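Local coordinates for protein ADP-ribosylating toxin CARDS (PDB 4TLV) that transfers the ADP-ribosyl group of NAD+ to target proteins and elicits vacuolation of mammalian cells, acting as the main virulence factor of its bacterium, at residues A218-C232 / L246-N258. Sequence-based numbering, arbitrary orientation. Where two conformers were deposited one is given.
Sequences ADVSEGTSASLSFAC and LDKCIAEKIDNYN. With SO4 (sulfate ion), chain H.
Cys232 and Cys249 both place SG anti to the carbonyl carbon, beside the backbone N, and the two sulfurs join in a disulfide with a torsion of 103° about the S-S bond. Beside it Ile250 N donates to Ala231 O at 2.8 Å, so the end of the short helix 228-231 is held by a covalent link and a backbone bond together. The disulfide fixes one end of the contact; at the other end Asp219 N donates to Lys253 O at 2.8 Å, and Asp219 O receives Glu252 N at 2.7 Å. Between these two sites the methyl of Ala251 meets that of Ala218 (CB to CB 3.8 Å) and lies near Val220 CG1, while Ile254 CG1 rests alongside Ala218.

Glu252, extended beyond CG, runs past Asp219 O to Ser221, whose OG donates to OE2 from the anti side (2.7 Å), 21° out of the carboxylate plane; that hydroxyl is also hydrogen-bonded to Trp66 N. Asp219 OD1 closes an Asx turn with Ser221 N and is hydrogen-bonded to Ser268 OG. Its OD2 lies 4.3 Å from Glu252 OE1, and one water donates to both oxygens, which probably eases their repulsion. Lys253 NZ makes a salt bridge with Asp255 OD1 and a hydrogen bond to a sulfate, probably from the crystallisation liquor.

In the inferred NAD+-binding region, strand 253-258 forms one outer edge of a three-stranded antiparallel sheet, with 214-219 central and 225-226 at the other edge; helix 228-231 follows, its Phe230 packing on strand 49-53.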
loop_
_atom_site.group_PDB
_atom_site.type_symbol
_atom_site.label_atom_id
_atom_site.label_comp_id
_atom_site.label_asym_id
_atom_site.label_seq_id
_atom_site.Cartn_x
_atom_site.Cartn_y
_atom_site.Cartn_z
ATOM N N ALA A 218 13.546 -9.423 7.114
ATOM C CA ALA A 218 12.894 -10.653 7.523
ATOM C C ALA A 218 12.032 -11.196 6.369
ATOM O O ALA A 218 11.216 -10.469 5.789
ATOM C CB ALA A 218 12.054 -10.419 8.772
ATOM N N ASP A 219 12.222 -12.468 6.038
ATOM C CA ASP A 219 11.407 -13.146 5.026
ATOM C C ASP A 219 10.132 -13.646 5.713
ATOM O O ASP A 219 10.193 -14.544 6.560
ATOM C CB ASP A 219 12.196 -14.326 4.447
ATOM C CG ASP A 219 11.446 -15.074 3.379
ATOM O OD1 ASP A 219 10.207 -14.938 3.293
ATOM O OD2 ASP A 219 12.111 -15.801 2.606
ATOM N N VAL A 220 8.978 -13.078 5.358
ATOM C CA VAL A 220 7.732 -13.469 6.024
ATOM C C VAL A 220 6.762 -14.235 5.117
ATOM O O VAL A 220 5.543 -14.159 5.295
ATOM C CB VAL A 220 7.040 -12.269 6.731
ATOM C CG1 VAL A 220 7.890 -11.798 7.910
ATOM C CG2 VAL A 220 6.766 -11.114 5.728
ATOM N N SER A 221 7.338 -14.961 4.157
ATOM C CA SER A 221 6.646 -15.911 3.281
ATOM C C SER A 221 6.093 -15.278 2.016
ATOM O O SER A 221 5.814 -14.080 1.974
ATOM C CB SER A 221 5.534 -16.681 4.005
ATOM O OG SER A 221 6.003 -17.242 5.218
ATOM N N GLU A 222 5.970 -16.106 0.985
ATOM C CA GLU A 222 5.435 -15.695 -0.303
ATOM C C GLU A 222 6.152 -14.482 -0.883
ATOM O O GLU A 222 5.543 -13.635 -1.533
ATOM C CB GLU A 222 3.935 -15.460 -0.208
ATOM C CG GLU A 222 3.189 -16.767 -0.054
ATOM C CD GLU A 222 1.703 -16.565 0.082
ATOM O OE1 GLU A 222 1.284 -15.847 1.018
ATOM O OE2 GLU A 222 0.974 -17.127 -0.755
ATOM N N GLY A 223 7.457 -14.432 -0.656
ATOM C CA GLY A 223 8.290 -13.403 -1.264
ATOM C C GLY A 223 8.289 -12.086 -0.509
ATOM O O GLY A 223 8.957 -11.129 -0.917
ATOM N N THR A 224 7.544 -12.034 0.584
ATOM C CA THR A 224 7.301 -10.780 1.297
ATOM C C THR A 224 8.455 -10.424 2.229
ATOM O O THR A 224 8.939 -11.279 2.958
ATOM C CB THR A 224 5.977 -10.872 2.100
ATOM O OG1 THR A 224 4.924 -11.203 1.195
ATOM C CG2 THR A 224 5.644 -9.559 2.796
ATOM N N SER A 225 8.904 -9.169 2.169
ATOM C CA SER A 225 9.939 -8.652 3.065
ATOM C C SER A 225 9.295 -7.890 4.215
ATOM O O SER A 225 8.320 -7.176 4.004
ATOM C CB SER A 225 10.848 -7.668 2.308
ATOM O OG SER A 225 11.324 -8.222 1.103
ATOM N N ALA A 226 9.845 -8.031 5.422
ATOM C CA ALA A 226 9.415 -7.238 6.573
ATOM C C ALA A 226 10.651 -6.595 7.193
ATOM O O ALA A 226 11.727 -7.191 7.178
ATOM C CB ALA A 226 8.693 -8.122 7.618
ATOM N N SER A 227 10.526 -5.388 7.729
ATOM C CA SER A 227 11.653 -4.886 8.515
ATOM C C SER A 227 11.676 -5.603 9.851
ATOM O O SER A 227 10.652 -6.094 10.340
ATOM C CB SER A 227 11.597 -3.373 8.731
ATOM O OG SER A 227 10.351 -3.005 9.250
ATOM N N LEU A 228 12.851 -5.659 10.453
ATOM C CA LEU A 228 12.974 -6.297 11.755
ATOM C C LEU A 228 12.200 -5.552 12.854
ATOM O O LEU A 228 11.826 -6.145 13.867
ATOM C CB LEU A 228 14.451 -6.470 12.124
ATOM C CG LEU A 228 15.163 -7.654 11.439
ATOM C CD1 LEU A 228 15.134 -7.583 9.905
ATOM C CD2 LEU A 228 16.602 -7.766 11.956
ATOM N N SER A 229 11.933 -4.266 12.668
ATOM C CA SER A 229 11.231 -3.522 13.674
ATOM C C SER A 229 9.725 -4.140 13.753
ATOM O O SER A 229 9.106 -4.112 14.809
ATOM C CB SER A 229 11.179 -2.012 13.430
ATOM O OG SER A 229 10.584 -1.735 12.170
ATOM N N PHE A 230 9.219 -4.655 12.633
ATOM C CA PHE A 230 7.930 -5.346 12.618
ATOM C C PHE A 230 8.067 -6.812 13.077
ATOM O O PHE A 230 7.317 -7.279 13.944
ATOM C CB PHE A 230 7.295 -5.298 11.213
ATOM C CG PHE A 230 6.565 -4.006 10.914
ATOM C CD1 PHE A 230 7.265 -2.821 10.714
ATOM C CD2 PHE A 230 5.184 -3.976 10.829
ATOM C CE1 PHE A 230 6.598 -1.620 10.462
ATOM C CE2 PHE A 230 4.505 -2.774 10.565
ATOM C CZ PHE A 230 5.214 -1.595 10.391
ATOM N N ALA A 231 9.015 -7.532 12.484
ATOM C CA ALA A 231 9.125 -8.989 12.700
ATOM C C ALA A 231 9.742 -9.397 14.046
ATOM O O ALA A 231 9.568 -10.542 14.489
ATOM C CB ALA A 231 9.890 -9.630 11.572
ATOM N N CYS A 232 10.483 -8.482 14.673
ATOM C CA CYS A 232 11.124 -8.763 15.963
ATOM C C CYS A 232 10.706 -7.701 16.975
ATOM O O CYS A 232 11.544 -6.934 17.441
ATOM C CB CYS A 232 12.648 -8.739 15.828
ATOM S SG CYS A 232 13.333 -9.447 14.321
ATOM N N LEU A 246 17.586 -13.104 17.326
ATOM C CA LEU A 246 16.950 -13.483 16.062
ATOM C C LEU A 246 16.000 -14.671 16.208
ATOM O O LEU A 246 15.082 -14.852 15.406
ATOM C CB LEU A 246 18.018 -13.796 15.013
ATOM C CG LEU A 246 18.843 -12.594 14.543
ATOM C CD1 LEU A 246 20.137 -13.031 13.867
ATOM C CD2 LEU A 246 18.017 -11.719 13.613
ATOM N N ASP A 247 16.231 -15.483 17.232
ATOM C CA ASP A 247 15.392 -16.644 17.495
ATOM C C ASP A 247 13.993 -16.243 17.945
ATOM O O ASP A 247 13.047 -17.014 17.794
ATOM C CB ASP A 247 16.048 -17.545 18.542
ATOM C CG ASP A 247 17.280 -18.255 18.008
ATOM O OD1 ASP A 247 17.407 -18.380 16.771
ATOM O OD2 ASP A 247 18.120 -18.693 18.823
ATOM N N LYS A 248 13.865 -15.039 18.498
ATOM C CA LYS A 248 12.565 -14.525 18.931
ATOM C C LYS A 248 11.796 -13.803 17.808
ATOM O O LYS A 248 10.648 -13.396 17.997
ATOM C CB LYS A 248 12.734 -13.578 20.122
ATOM C CG LYS A 248 13.377 -14.209 21.355
ATOM C CD LYS A 248 12.387 -15.053 22.139
ATOM C CE LYS A 248 12.976 -15.468 23.485
ATOM N NZ LYS A 248 11.962 -16.081 24.392
ATOM N N CYS A 249 12.435 -13.634 16.656
ATOM C CA CYS A 249 11.786 -13.007 15.504
ATOM C C CYS A 249 10.754 -13.940 14.891
ATOM O O CYS A 249 10.945 -15.163 14.838
ATOM C CB CYS A 249 12.811 -12.616 14.438
ATOM S SG CYS A 249 13.963 -11.294 14.947
ATOM N N ILE A 250 9.664 -13.362 14.409
ATOM C CA ILE A 250 8.653 -14.140 13.714
ATOM C C ILE A 250 8.798 -13.967 12.197
ATOM O O ILE A 250 8.366 -12.964 11.630
ATOM C CB ILE A 250 7.256 -13.768 14.214
ATOM C CG1 ILE A 250 7.140 -14.149 15.698
ATOM C CG2 ILE A 250 6.176 -14.484 13.387
ATOM C CD1 ILE A 250 5.845 -13.757 16.319
ATOM N N ALA A 251 9.418 -14.957 11.557
ATOM C CA ALA A 251 9.767 -14.895 10.138
ATOM C C ALA A 251 10.320 -16.258 9.732
ATOM O O ALA A 251 10.745 -17.027 10.604
ATOM C CB ALA A 251 10.816 -13.821 9.903
ATOM N N GLU A 252 10.320 -16.555 8.430
ATOM C CA GLU A 252 10.938 -17.790 7.947
ATOM C C GLU A 252 12.437 -17.710 8.170
ATOM O O GLU A 252 13.087 -18.721 8.474
ATOM C CB GLU A 252 10.652 -18.033 6.459
ATOM C CG GLU A 252 9.171 -18.192 6.103
ATOM C CD GLU A 252 8.971 -18.840 4.723
ATOM O OE1 GLU A 252 9.974 -19.252 4.084
ATOM O OE2 GLU A 252 7.808 -18.958 4.288
ATOM N N LYS A 253 12.984 -16.501 8.039
ATOM C CA LYS A 253 14.427 -16.332 8.032
ATOM C C LYS A 253 14.778 -14.856 8.000
ATOM O O LYS A 253 13.971 -14.043 7.565
ATOM C CB LYS A 253 14.961 -17.016 6.772
ATOM C CG LYS A 253 16.446 -16.965 6.560
ATOM C CD LYS A 253 16.747 -17.412 5.125
ATOM C CE LYS A 253 18.219 -17.271 4.800
ATOM N NZ LYS A 253 18.442 -17.266 3.325
ATOM N N ILE A 254 15.976 -14.507 8.466
ATOM C CA ILE A 254 16.482 -13.138 8.337
ATOM C C ILE A 254 17.690 -13.137 7.405
ATOM O O ILE A 254 18.587 -13.964 7.535
ATOM C CB ILE A 254 16.826 -12.473 9.705
ATOM C CG1 ILE A 254 15.564 -11.964 10.405
ATOM C CG2 ILE A 254 17.713 -11.247 9.497
ATOM C CD1 ILE A 254 14.653 -13.016 10.918
ATOM N N ASP A 255 17.675 -12.247 6.424
ATOM C CA ASP A 255 18.789 -12.104 5.497
ATOM C C ASP A 255 19.447 -10.745 5.645
ATOM O O ASP A 255 18.772 -9.754 5.904
ATOM C CB ASP A 255 18.307 -12.253 4.063
ATOM C CG ASP A 255 17.843 -13.661 3.754
ATOM O OD1 ASP A 255 18.708 -14.546 3.602
ATOM O OD2 ASP A 255 16.618 -13.882 3.684
ATOM N N ASN A 256 20.769 -10.709 5.479
ATOM C CA ASN A 256 21.510 -9.449 5.439
ATOM C C ASN A 256 22.079 -9.218 4.045
ATOM O O ASN A 256 22.618 -10.142 3.428
ATOM C CB ASN A 256 22.668 -9.479 6.446
ATOM C CG ASN A 256 22.224 -9.878 7.841
ATOM O OD1 ASN A 256 21.253 -9.157 8.391
ATOM N ND2 ASN A 256 22.747 -10.834 8.415
ATOM N N TYR A 257 21.973 -7.991 3.552
ATOM C CA TYR A 257 22.471 -7.648 2.233
ATOM C C TYR A 257 23.159 -6.299 2.234
ATOM O O TYR A 257 22.725 -5.362 2.923
ATOM C CB TYR A 257 21.327 -7.532 1.226
ATOM C CG TYR A 257 20.389 -8.720 1.112
ATOM C CD1 TYR A 257 20.738 -9.851 0.373
ATOM C CD2 TYR A 257 19.123 -8.682 1.707
ATOM C CE1 TYR A 257 19.854 -10.939 0.252
ATOM C CE2 TYR A 257 18.236 -9.754 1.593
ATOM C CZ TYR A 257 18.606 -10.875 0.859
ATOM O OH TYR A 257 17.719 -11.925 0.741
ATOM N N ASN A 258 24.210 -6.180 1.435
ATOM C CA ASN A 258 24.675 -4.862 1.053
ATOM C C ASN A 258 23.562 -4.213 0.250
ATOM O O ASN A 258 22.813 -4.897 -0.454
ATOM C CB ASN A 258 25.971 -4.963 0.240
ATOM C CG ASN A 258 27.156 -5.340 1.107
ATOM O OD1 ASN A 258 27.246 -4.912 2.266
ATOM N ND2 ASN A 258 28.064 -6.145 0.569
HETATM S S SO4 H . 17.274 -19.867 1.431
HETATM O O1 SO4 H . 17.070 -19.443 2.811
HETATM O O2 SO4 H . 17.594 -18.704 0.607
HETATM O O3 SO4 H . 16.065 -20.536 0.954
HETATM O O4 SO4 H . 18.395 -20.805 1.376
HETATM O O HOH W 1 12.512 -18.521 3.418
HETATM O O HOH W 2 14.914 -14.892 2.003
#